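Local coordinates for designed helical repeat protein (Synthetic construct, PDB 5CWD) that is a computationally designed helical repeat protein with no known natural function, probably made to explore repeat architectures beyond those found in nature, at residues A[64-69]-A[110-115]. Residues are numbered along the deposited sequence; the frame is centred on the assembly and turned at random.
Sequences NDEEVA and VAKIAA
Ile113 reaches from helix 108-125 into the turn at the start of helix 66-83, and its CG1, CG2 and CD1 meet three successive residues. Ile113 CD1 lies against the aliphatic part of Glu66, 3.6 Å from Glu66 CG, and the two side chains cross at about a right angle. CG2 of Ile113 packs on the backbone, 3.7 Å from Asp65 O, while CG1 sits 3.6 Å from OD1 of Asn64, whose side chain also runs across that of the isoleucine. Asn64 CG stands anti to the backbone N (chi1 -161°), and Asn64 OD1 comes to 3.8 Å from Val110 CG2, a van der Waals approach. ND2 of Asn64 makes a weak hydrogen bond to Glu109. At the outer margin the extended chains of Glu66 and Lys112 bring opposite charges near each other, Glu66 OE2 standing 4.7 Å from Lys112 NZ, too far for a salt bridge though perhaps mildly attractive. Deeper in, Ala69 turns CB toward helix 108-125 and touches Ala117. The receiving turn is shaped by Asn64, the first residue beyond helix 45-63, which leaves helical geometry with positive phi (67°), and by Asp65, the N-cap of helix 66-83. Asp65 OD1 accepts two backbone N-H groups: that of Glu67, 2.7 Å from Glu67 N to OD1 and above the carboxylate plane, and that of Val68, on the anti lone pair. No hydrogen bond directly joins the two segments; van der Waals packing of an isoleucine against a capped helix start joins helix 108-125 to helix 66-83 among the stacked helices of this designed alpha-helical repeat fold.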
ATOM      1  N   ASN A  64       6.320  10.213   3.035  1.00 62.88           N
ATOM      2  CA  ASN A  64       5.754  11.512   2.694  1.00 65.12           C
ATOM      3  C   ASN A  64       6.384  12.097   1.430  1.00 66.59           C
ATOM      4  O   ASN A  64       6.441  13.317   1.264  1.00 70.30           O
ATOM      5  CB  ASN A  64       5.918  12.488   3.864  1.00 64.77           C
ATOM      6  CG  ASN A  64       4.975  13.669   3.776  1.00 66.21           C
ATOM      7  OD1 ASN A  64       3.831  13.535   3.339  1.00 66.51           O
ATOM      8  ND2 ASN A  64       5.453  14.837   4.184  1.00 68.81           N
ATOM      9  N   ASP A  65       6.854  11.222   0.542  1.00 65.60           N
ATOM     10  CA  ASP A  65       7.403  11.643  -0.746  1.00 65.75           C
ATOM     11  C   ASP A  65       6.605  11.025  -1.888  1.00 63.82           C
ATOM     12  O   ASP A  65       6.083   9.918  -1.760  1.00 66.31           O
ATOM     13  CB  ASP A  65       8.877  11.252  -0.861  1.00 68.16           C
ATOM     14  CG  ASP A  65       9.501  11.711  -2.168  1.00 71.85           C
ATOM     15  OD1 ASP A  65       9.431  10.954  -3.160  1.00 71.64           O
ATOM     16  OD2 ASP A  65      10.057  12.830  -2.204  1.00 73.61           O
ATOM     17  N   GLU A  66       6.525  11.739  -3.006  1.00 64.41           N
ATOM     18  CA  GLU A  66       5.668  11.335  -4.117  1.00 66.58           C
ATOM     19  C   GLU A  66       6.293  10.268  -5.011  1.00 65.92           C
ATOM     20  O   GLU A  66       5.583   9.563  -5.728  1.00 67.33           O
ATOM     21  CB  GLU A  66       5.299  12.553  -4.967  1.00 70.38           C
ATOM     22  CG  GLU A  66       4.444  13.576  -4.235  1.00 72.26           C
ATOM     23  CD  GLU A  66       3.817  14.587  -5.171  1.00 75.27           C
ATOM     24  OE1 GLU A  66       4.142  14.563  -6.377  1.00 76.51           O
ATOM     25  OE2 GLU A  66       2.993  15.400  -4.701  1.00 74.90           O
ATOM     26  N   GLU A  67       7.616  10.150  -4.976  1.00 65.63           N
ATOM     27  CA  GLU A  67       8.313   9.173  -5.807  1.00 66.62           C
ATOM     28  C   GLU A  67       8.379   7.824  -5.094  1.00 63.03           C
ATOM     29  O   GLU A  67       8.247   6.760  -5.717  1.00 62.97           O
ATOM     30  CB  GLU A  67       9.719   9.669  -6.152  1.00 69.78           C
ATOM     31  CG  GLU A  67       9.770  11.104  -6.678  1.00 70.55           C
ATOM     32  CD  GLU A  67       8.967  11.304  -7.954  1.00 74.12           C
ATOM     33  OE1 GLU A  67       8.613  10.300  -8.609  1.00 70.19           O
ATOM     34  OE2 GLU A  67       8.693  12.473  -8.307  1.00 78.12           O
ATOM     35  N   VAL A  68       8.576   7.878  -3.780  1.00 62.08           N
ATOM     36  CA  VAL A  68       8.589   6.677  -2.956  1.00 62.02           C
ATOM     37  C   VAL A  68       7.260   5.947  -3.118  1.00 59.26           C
ATOM     38  O   VAL A  68       7.194   4.724  -2.998  1.00 59.57           O
ATOM     39  CB  VAL A  68       8.834   7.008  -1.470  1.00 59.61           C
ATOM     40  CG1 VAL A  68       8.880   5.740  -0.636  1.00 60.92           C
ATOM     41  CG2 VAL A  68      10.132   7.782  -1.308  1.00 61.17           C
ATOM     42  N   ALA A  69       6.208   6.704  -3.406  1.00 56.07           N
ATOM     43  CA  ALA A  69       4.913   6.119  -3.715  1.00 56.52           C
ATOM     44  C   ALA A  69       5.014   5.233  -4.955  1.00 58.56           C
ATOM     45  O   ALA A  69       4.652   4.054  -4.920  1.00 61.63           O
ATOM     46  CB  ALA A  69       3.879   7.204  -3.920  1.00 57.83           C
ATOM     47  N   VAL A 110       0.201  13.415   3.932  1.00 58.65           N
ATOM     48  CA  VAL A 110       0.322  11.967   3.912  1.00 57.03           C
ATOM     49  C   VAL A 110      -0.886  11.350   3.220  1.00 56.12           C
ATOM     50  O   VAL A 110      -0.756  10.356   2.508  1.00 58.95           O
ATOM     51  CB  VAL A 110       0.453  11.395   5.345  1.00 58.26           C
ATOM     52  CG1 VAL A 110       0.514   9.872   5.328  1.00 58.39           C
ATOM     53  CG2 VAL A 110       1.687  11.961   6.033  1.00 58.48           C
ATOM     54  N   ALA A 111      -2.056  11.948   3.422  1.00 56.39           N
ATOM     55  CA  ALA A 111      -3.287  11.449   2.813  1.00 57.51           C
ATOM     56  C   ALA A 111      -3.240  11.591   1.295  1.00 58.90           C
ATOM     57  O   ALA A 111      -3.596  10.663   0.564  1.00 59.50           O
ATOM     58  CB  ALA A 111      -4.495  12.182   3.375  1.00 55.67           C
ATOM     59  N   LYS A 112      -2.806  12.756   0.823  1.00 56.75           N
ATOM     60  CA  LYS A 112      -2.637  12.981  -0.608  1.00 56.17           C
ATOM     61  C   LYS A 112      -1.619  11.998  -1.175  1.00 54.89           C
ATOM     62  O   LYS A 112      -1.849  11.384  -2.223  1.00 56.66           O
ATOM     63  CB  LYS A 112      -2.200  14.420  -0.879  1.00 61.32           C
ATOM     64  CG  LYS A 112      -1.961  14.733  -2.347  1.00 62.22           C
ATOM     65  CD  LYS A 112      -1.632  16.199  -2.548  1.00 62.74           C
ATOM     66  CE  LYS A 112      -1.310  16.498  -4.001  1.00 68.84           C
ATOM     67  NZ  LYS A 112      -0.985  17.935  -4.209  1.00 71.53           N
ATOM     68  N   ILE A 113      -0.497  11.855  -0.474  1.00 55.19           N
ATOM     69  CA  ILE A 113       0.532  10.889  -0.853  1.00 56.82           C
ATOM     70  C   ILE A 113      -0.075   9.493  -0.972  1.00 57.00           C
ATOM     71  O   ILE A 113       0.155   8.788  -1.956  1.00 56.80           O
ATOM     72  CB  ILE A 113       1.697  10.857   0.175  1.00 59.12           C
ATOM     73  CG1 ILE A 113       2.395  12.220   0.258  1.00 62.47           C
ATOM     74  CG2 ILE A 113       2.713   9.764  -0.171  1.00 58.69           C
ATOM     75  CD1 ILE A 113       3.072  12.677  -1.023  1.00 65.25           C
ATOM     76  N   ALA A 114      -0.855   9.107   0.034  1.00 57.32           N
ATOM     77  CA  ALA A 114      -1.463   7.781   0.078  1.00 53.43           C
ATOM     78  C   ALA A 114      -2.417   7.587  -1.091  1.00 52.74           C
ATOM     79  O   ALA A 114      -2.373   6.566  -1.773  1.00 52.78           O
ATOM     80  CB  ALA A 114      -2.193   7.575   1.397  1.00 52.42           C
ATOM     81  N   ALA A 115      -3.280   8.571  -1.314  1.00 52.76           N
ATOM     82  CA  ALA A 115      -4.228   8.520  -2.418  1.00 50.48           C
ATOM     83  C   ALA A 115      -3.497   8.353  -3.746  1.00 51.69           C
ATOM     84  O   ALA A 115      -3.778   7.426  -4.521  1.00 52.96           O
ATOM     85  CB  ALA A 115      -5.078   9.773  -2.436  1.00 51.45           C
TER